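Local coordinates for protein ectonucleoside triphosphate diphosphohydrolase 4 (Homo sapiens, PDB 6WG5) that belongs to the GDA1/CD39 family of nucleoside phosphatases, whose fold is related to that of actin and the sugar kinases, at residues 285-297 with 319-333. Numbering follows the deposited sequence.
Sequences AARQRYEDRIFAN and DPCLPLDIKDEIQQN. With NAG (2-acetamido-2-deoxy-beta-D-glucopyranose), chain B.
Helix 285-296 crosses strand 327-332 at 78°, with Glu291 facing Ile330 and the two axes 9.4 Å apart at their closest. Arg287 extends outward from the helix to meet Asp319, which comes from the opposite direction. Its NH1 and NH2 both bind OD1 of that aspartate, NH1 at 2.8 Å through the syn lone pair. The guanidinium and carboxylate lie nearly coplanar, 23° apart. CG of Arg287 is anti to the backbone N (chi1 173°) and the chain bends at chi2, which leaves NE directed at Glu291 OE2, 2.7 Å away. Asp328 adds a long salt bridge to NH2 and pairs more closely with Lys440 of helix 436-456. The other oxygen of Asp319, OD2, accepts from Tyr290 OH at 2.7 Å. Cys321 N approaches this oxygen from the opposite face, closing an Asx turn. Cys321 itself is tied to Cys348 by a disulfide. The contact thus packs the helix against a small three-stranded sheet (317-319, 335-341, 327-332), in which 327-332 is an edge strand. Farther along, Ile330 CD1 rests on Glu291 CB and on Ile294 CG2, at 3.8 and 3.9 Å. Gln332 CB sits centrally over one face of the Phe295 ring, a CH-pi contact 3.6 Å from the ring centroid.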
loop_
_atom_site.group_PDB
_atom_site.type_symbol
_atom_site.label_atom_id
_atom_site.label_comp_id
_atom_site.label_asym_id
_atom_site.label_seq_id
_atom_site.Cartn_x
_atom_site.Cartn_y
_atom_site.Cartn_z
ATOM N N ALA A 285 -3.240 16.046 -3.256
ATOM C CA ALA A 285 -2.477 16.545 -4.397
ATOM C C ALA A 285 -3.399 16.947 -5.541
ATOM O O ALA A 285 -3.189 17.984 -6.182
ATOM C CB ALA A 285 -1.476 15.492 -4.868
ATOM N N ALA A 286 -4.424 16.136 -5.816
ATOM C CA ALA A 286 -5.368 16.479 -6.874
ATOM C C ALA A 286 -6.061 17.801 -6.577
ATOM O O ALA A 286 -6.224 18.639 -7.471
ATOM C CB ALA A 286 -6.394 15.360 -7.049
ATOM N N ARG A 287 -6.474 18.007 -5.324
ATOM C CA ARG A 287 -7.122 19.261 -4.960
ATOM C C ARG A 287 -6.179 20.440 -5.155
ATOM O O ARG A 287 -6.601 21.515 -5.598
ATOM C CB ARG A 287 -7.615 19.196 -3.511
ATOM C CG ARG A 287 -8.152 20.518 -2.961
ATOM C CD ARG A 287 -9.446 20.944 -3.640
ATOM N NE ARG A 287 -9.792 22.326 -3.318
ATOM C CZ ARG A 287 -10.882 22.952 -3.751
ATOM N NH1 ARG A 287 -11.756 22.322 -4.526
ATOM N NH2 ARG A 287 -11.101 24.216 -3.409
ATOM N N GLN A 288 -4.898 20.261 -4.828
ATOM C CA GLN A 288 -3.942 21.348 -5.000
ATOM C C GLN A 288 -3.711 21.648 -6.476
ATOM O O GLN A 288 -3.644 22.815 -6.876
ATOM C CB GLN A 288 -2.623 21.005 -4.304
ATOM C CG GLN A 288 -1.597 22.128 -4.338
ATOM C CD GLN A 288 -2.114 23.407 -3.704
ATOM O OE1 GLN A 288 -2.470 23.430 -2.525
ATOM N NE2 GLN A 288 -2.166 24.479 -4.490
ATOM N N ARG A 289 -3.588 20.606 -7.301
ATOM C CA ARG A 289 -3.454 20.820 -8.738
ATOM C C ARG A 289 -4.690 21.510 -9.301
ATOM O O ARG A 289 -4.592 22.331 -10.221
ATOM C CB ARG A 289 -3.215 19.485 -9.442
ATOM C CG ARG A 289 -1.915 18.794 -9.048
ATOM C CD ARG A 289 -1.888 17.366 -9.554
ATOM N NE ARG A 289 -2.196 17.312 -10.977
ATOM C CZ ARG A 289 -2.721 16.262 -11.597
ATOM N NH1 ARG A 289 -2.964 16.323 -12.900
ATOM N NH2 ARG A 289 -3.012 15.158 -10.924
ATOM N N TYR A 290 -5.864 21.188 -8.754
ATOM C CA TYR A 290 -7.100 21.819 -9.203
ATOM C C TYR A 290 -7.125 23.296 -8.826
ATOM O O TYR A 290 -7.446 24.154 -9.656
ATOM C CB TYR A 290 -8.296 21.073 -8.607
ATOM C CG TYR A 290 -9.644 21.703 -8.880
ATOM C CD1 TYR A 290 -10.161 21.754 -10.165
ATOM C CD2 TYR A 290 -10.407 22.227 -7.847
ATOM C CE1 TYR A 290 -11.396 22.323 -10.416
ATOM C CE2 TYR A 290 -11.642 22.794 -8.086
ATOM C CZ TYR A 290 -12.132 22.839 -9.373
ATOM O OH TYR A 290 -13.361 23.408 -9.618
ATOM N N GLU A 291 -6.778 23.613 -7.576
ATOM C CA GLU A 291 -6.718 25.011 -7.162
ATOM C C GLU A 291 -5.665 25.781 -7.947
ATOM O O GLU A 291 -5.857 26.966 -8.239
ATOM C CB GLU A 291 -6.435 25.101 -5.661
ATOM C CG GLU A 291 -7.578 24.595 -4.785
ATOM C CD GLU A 291 -7.273 24.682 -3.300
ATOM O OE1 GLU A 291 -6.178 25.163 -2.938
ATOM O OE2 GLU A 291 -8.132 24.270 -2.491
ATOM N N ASP A 292 -4.554 25.129 -8.299
ATOM C CA ASP A 292 -3.520 25.799 -9.080
ATOM C C ASP A 292 -4.064 26.286 -10.415
ATOM O O ASP A 292 -3.703 27.373 -10.879
ATOM C CB ASP A 292 -2.332 24.861 -9.303
ATOM C CG ASP A 292 -1.468 24.704 -8.066
ATOM O OD1 ASP A 292 -1.547 25.565 -7.164
ATOM O OD2 ASP A 292 -0.698 23.721 -8.002
ATOM N N ARG A 293 -4.932 25.497 -11.055
ATOM C CA ARG A 293 -5.447 25.896 -12.359
ATOM C C ARG A 293 -6.519 26.972 -12.224
ATOM O O ARG A 293 -6.616 27.862 -13.076
ATOM C CB ARG A 293 -5.995 24.685 -13.119
ATOM C CG ARG A 293 -5.950 24.870 -14.632
ATOM C CD ARG A 293 -6.715 23.794 -15.384
ATOM N NE ARG A 293 -5.915 22.595 -15.629
ATOM C CZ ARG A 293 -6.337 21.544 -16.330
ATOM N NH1 ARG A 293 -7.557 21.540 -16.857
ATOM N NH2 ARG A 293 -5.543 20.494 -16.504
ATOM N N ILE A 294 -7.335 26.906 -11.169
ATOM C CA ILE A 294 -8.264 27.997 -10.885
ATOM C C ILE A 294 -7.496 29.299 -10.722
ATOM O O ILE A 294 -7.871 30.342 -11.273
ATOM C CB ILE A 294 -9.102 27.682 -9.632
ATOM C CG1 ILE A 294 -10.058 26.522 -9.909
ATOM C CG2 ILE A 294 -9.880 28.924 -9.174
ATOM C CD1 ILE A 294 -10.818 26.056 -8.682
ATOM N N PHE A 295 -6.406 29.258 -9.954
ATOM C CA PHE A 295 -5.607 30.456 -9.731
ATOM C C PHE A 295 -5.001 30.957 -11.037
ATOM O O PHE A 295 -5.069 32.150 -11.351
ATOM C CB PHE A 295 -4.512 30.170 -8.704
ATOM C CG PHE A 295 -3.696 31.373 -8.353
ATOM C CD1 PHE A 295 -2.547 31.680 -9.062
ATOM C CD2 PHE A 295 -4.086 32.210 -7.322
ATOM C CE1 PHE A 295 -1.799 32.796 -8.746
ATOM C CE2 PHE A 295 -3.343 33.329 -7.001
ATOM C CZ PHE A 295 -2.198 33.623 -7.715
ATOM N N ALA A 296 -4.404 30.051 -11.814
ATOM C CA ALA A 296 -3.751 30.458 -13.052
ATOM C C ALA A 296 -4.755 31.004 -14.059
ATOM O O ALA A 296 -4.447 31.944 -14.799
ATOM C CB ALA A 296 -2.986 29.280 -13.650
ATOM N N ASN A 297 -5.956 30.430 -14.104
ATOM C CA ASN A 297 -6.948 30.815 -15.099
ATOM C C ASN A 297 -7.660 32.120 -14.768
ATOM O O ASN A 297 -8.570 32.510 -15.506
ATOM C CB ASN A 297 -7.982 29.698 -15.269
ATOM C CG ASN A 297 -7.454 28.537 -16.087
ATOM O OD1 ASN A 297 -6.471 28.674 -16.816
ATOM N ND2 ASN A 297 -8.108 27.389 -15.979
ATOM N N ASP A 319 -17.093 27.115 -7.050
ATOM C CA ASP A 319 -16.420 25.829 -7.129
ATOM C C ASP A 319 -17.420 24.719 -6.849
ATOM O O ASP A 319 -17.896 24.605 -5.709
ATOM C CB ASP A 319 -15.268 25.772 -6.130
ATOM C CG ASP A 319 -14.443 24.505 -6.261
ATOM O OD1 ASP A 319 -13.598 24.254 -5.375
ATOM O OD2 ASP A 319 -14.642 23.763 -7.248
ATOM N N PRO A 320 -17.773 23.882 -7.830
ATOM C CA PRO A 320 -18.707 22.779 -7.551
ATOM C C PRO A 320 -18.110 21.692 -6.679
ATOM O O PRO A 320 -18.864 20.861 -6.154
ATOM C CB PRO A 320 -19.042 22.246 -8.947
ATOM C CG PRO A 320 -17.824 22.545 -9.754
ATOM C CD PRO A 320 -17.291 23.850 -9.224
ATOM N N CYS A 321 -16.790 21.672 -6.511
ATOM C CA CYS A 321 -16.108 20.666 -5.713
ATOM C C CYS A 321 -16.022 21.038 -4.238
ATOM O O CYS A 321 -15.309 20.367 -3.484
ATOM C CB CYS A 321 -14.704 20.432 -6.272
ATOM S SG CYS A 321 -14.688 19.701 -7.924
ATOM N N LEU A 322 -16.721 22.088 -3.811
ATOM C CA LEU A 322 -16.758 22.469 -2.410
ATOM C C LEU A 322 -18.185 22.382 -1.883
ATOM O O LEU A 322 -19.143 22.530 -2.648
ATOM C CB LEU A 322 -16.227 23.893 -2.198
ATOM C CG LEU A 322 -14.707 24.057 -2.243
ATOM C CD1 LEU A 322 -14.334 25.529 -2.237
ATOM C CD2 LEU A 322 -14.041 23.335 -1.075
ATOM N N PRO A 323 -18.360 22.139 -0.582
ATOM C CA PRO A 323 -19.715 22.081 -0.023
ATOM C C PRO A 323 -20.488 23.362 -0.301
ATOM O O PRO A 323 -19.914 24.442 -0.451
ATOM C CB PRO A 323 -19.474 21.891 1.479
ATOM C CG PRO A 323 -18.109 21.330 1.584
ATOM C CD PRO A 323 -17.329 21.886 0.437
ATOM N N LEU A 324 -21.809 23.229 -0.360
ATOM C CA LEU A 324 -22.662 24.364 -0.680
ATOM C C LEU A 324 -22.471 25.492 0.328
ATOM O O LEU A 324 -22.561 25.281 1.542
ATOM C CB LEU A 324 -24.125 23.921 -0.705
ATOM C CG LEU A 324 -25.159 25.004 -1.024
ATOM C CD1 LEU A 324 -25.074 25.421 -2.485
ATOM C CD2 LEU A 324 -26.549 24.502 -0.690
ATOM N N ASP A 325 -22.203 26.692 -0.186
ATOM C CA ASP A 325 -22.159 27.955 0.560
ATOM C C ASP A 325 -20.912 28.118 1.419
ATOM O O ASP A 325 -20.824 29.106 2.167
ATOM C CB ASP A 325 -23.388 28.142 1.458
ATOM C CG ASP A 325 -24.650 28.431 0.666
ATOM O OD1 ASP A 325 -24.540 28.864 -0.501
ATOM O OD2 ASP A 325 -25.754 28.234 1.218
ATOM N N ILE A 326 -19.944 27.202 1.349
ATOM C CA ILE A 326 -18.681 27.421 2.039
ATOM C C ILE A 326 -17.898 28.508 1.315
ATOM O O ILE A 326 -17.942 28.626 0.083
ATOM C CB ILE A 326 -17.854 26.125 2.131
ATOM C CG1 ILE A 326 -16.693 26.312 3.111
ATOM C CG2 ILE A 326 -17.309 25.733 0.759
ATOM C CD1 ILE A 326 -15.894 25.048 3.381
ATOM N N LYS A 327 -17.165 29.306 2.081
ATOM C CA LYS A 327 -16.310 30.348 1.532
ATOM C C LYS A 327 -14.856 29.956 1.764
ATOM O O LYS A 327 -14.430 29.779 2.909
ATOM C CB LYS A 327 -16.634 31.703 2.160
ATOM C CG LYS A 327 -18.048 32.168 1.837
ATOM C CD LYS A 327 -18.411 33.470 2.527
ATOM C CE LYS A 327 -19.851 33.853 2.223
ATOM N NZ LYS A 327 -20.192 35.223 2.698
ATOM N N ASP A 328 -14.111 29.805 0.671
ATOM C CA ASP A 328 -12.712 29.408 0.698
ATOM C C ASP A 328 -11.920 30.408 -0.132
ATOM O O ASP A 328 -12.488 31.222 -0.866
ATOM C CB ASP A 328 -12.532 27.977 0.160
ATOM C CG ASP A 328 -11.157 27.404 0.452
ATOM O OD1 ASP A 328 -10.531 27.826 1.448
ATOM O OD2 ASP A 328 -10.704 26.522 -0.312
ATOM N N GLU A 329 -10.596 30.352 -0.014
ATOM C CA GLU A 329 -9.751 31.265 -0.767
ATOM C C GLU A 329 -8.430 30.587 -1.104
ATOM O O GLU A 329 -7.945 29.729 -0.361
ATOM C CB GLU A 329 -9.506 32.565 0.009
ATOM C CG GLU A 329 -8.758 32.387 1.318
ATOM C CD GLU A 329 -8.835 33.618 2.202
ATOM O OE1 GLU A 329 -9.876 34.310 2.171
ATOM O OE2 GLU A 329 -7.856 33.897 2.926
ATOM N N ILE A 330 -7.864 30.981 -2.243
ATOM C CA ILE A 330 -6.578 30.488 -2.720
ATOM C C ILE A 330 -5.573 31.623 -2.616
ATOM O O ILE A 330 -5.803 32.711 -3.155
ATOM C CB ILE A 330 -6.668 29.978 -4.169
ATOM C CG1 ILE A 330 -7.747 28.900 -4.294
ATOM C CG2 ILE A 330 -5.317 29.441 -4.631
ATOM C CD1 ILE A 330 -8.075 28.536 -5.726
ATOM N N GLN A 331 -4.463 31.372 -1.929
ATOM C CA GLN A 331 -3.396 32.350 -1.766
ATOM C C GLN A 331 -2.139 31.825 -2.440
ATOM O O GLN A 331 -1.692 30.711 -2.148
ATOM C CB GLN A 331 -3.136 32.637 -0.287
ATOM C CG GLN A 331 -4.119 33.630 0.306
ATOM C CD GLN A 331 -4.456 33.332 1.752
ATOM O OE1 GLN A 331 -3.672 32.713 2.473
ATOM N NE2 GLN A 331 -5.634 33.768 2.182
ATOM N N GLN A 332 -1.573 32.629 -3.337
ATOM C CA GLN A 332 -0.477 32.169 -4.179
ATOM C C GLN A 332 0.203 33.384 -4.790
ATOM O O GLN A 332 -0.462 34.218 -5.415
ATOM C CB GLN A 332 -1.009 31.225 -5.266
ATOM C CG GLN A 332 0.026 30.340 -5.929
ATOM C CD GLN A 332 -0.615 29.175 -6.663
ATOM O OE1 GLN A 332 -1.469 28.476 -6.114
ATOM N NE2 GLN A 332 -0.218 28.969 -7.913
ATOM N N ASN A 333 1.519 33.488 -4.600
ATOM C CA ASN A 333 2.301 34.621 -5.097
ATOM C C ASN A 333 1.837 35.938 -4.483
ATOM O O ASN A 333 1.919 36.994 -5.116
ATOM C CB ASN A 333 2.246 34.708 -6.626
ATOM C CG ASN A 333 2.753 33.449 -7.302
ATOM O OD1 ASN A 333 3.604 32.741 -6.764
ATOM N ND2 ASN A 333 2.233 33.166 -8.492
HETATM C C1 NAG B . -0.331 16.037 -15.935
HETATM C C2 NAG B . 0.926 16.106 -15.062
HETATM C C3 NAG B . 1.595 17.476 -15.186
HETATM C C4 NAG B . 1.794 17.870 -16.645
HETATM C C5 NAG B . 0.485 17.732 -17.409
HETATM C C6 NAG B . 0.631 17.981 -18.891
HETATM C C7 NAG B . 1.142 14.835 -12.968
HETATM C C8 NAG B . 0.697 14.724 -11.541
HETATM N N2 NAG B . 0.601 15.834 -13.671
HETATM O O3 NAG B . 2.853 17.439 -14.521
HETATM O O4 NAG B . 2.203 19.231 -16.714
HETATM O O5 NAG B . -0.008 16.396 -17.267
HETATM O O6 NAG B . -0.514 17.530 -19.603
HETATM O O7 NAG B . 1.950 14.054 -13.460
HETATM O O HOH W 1 -6.502 26.596 -0.281
#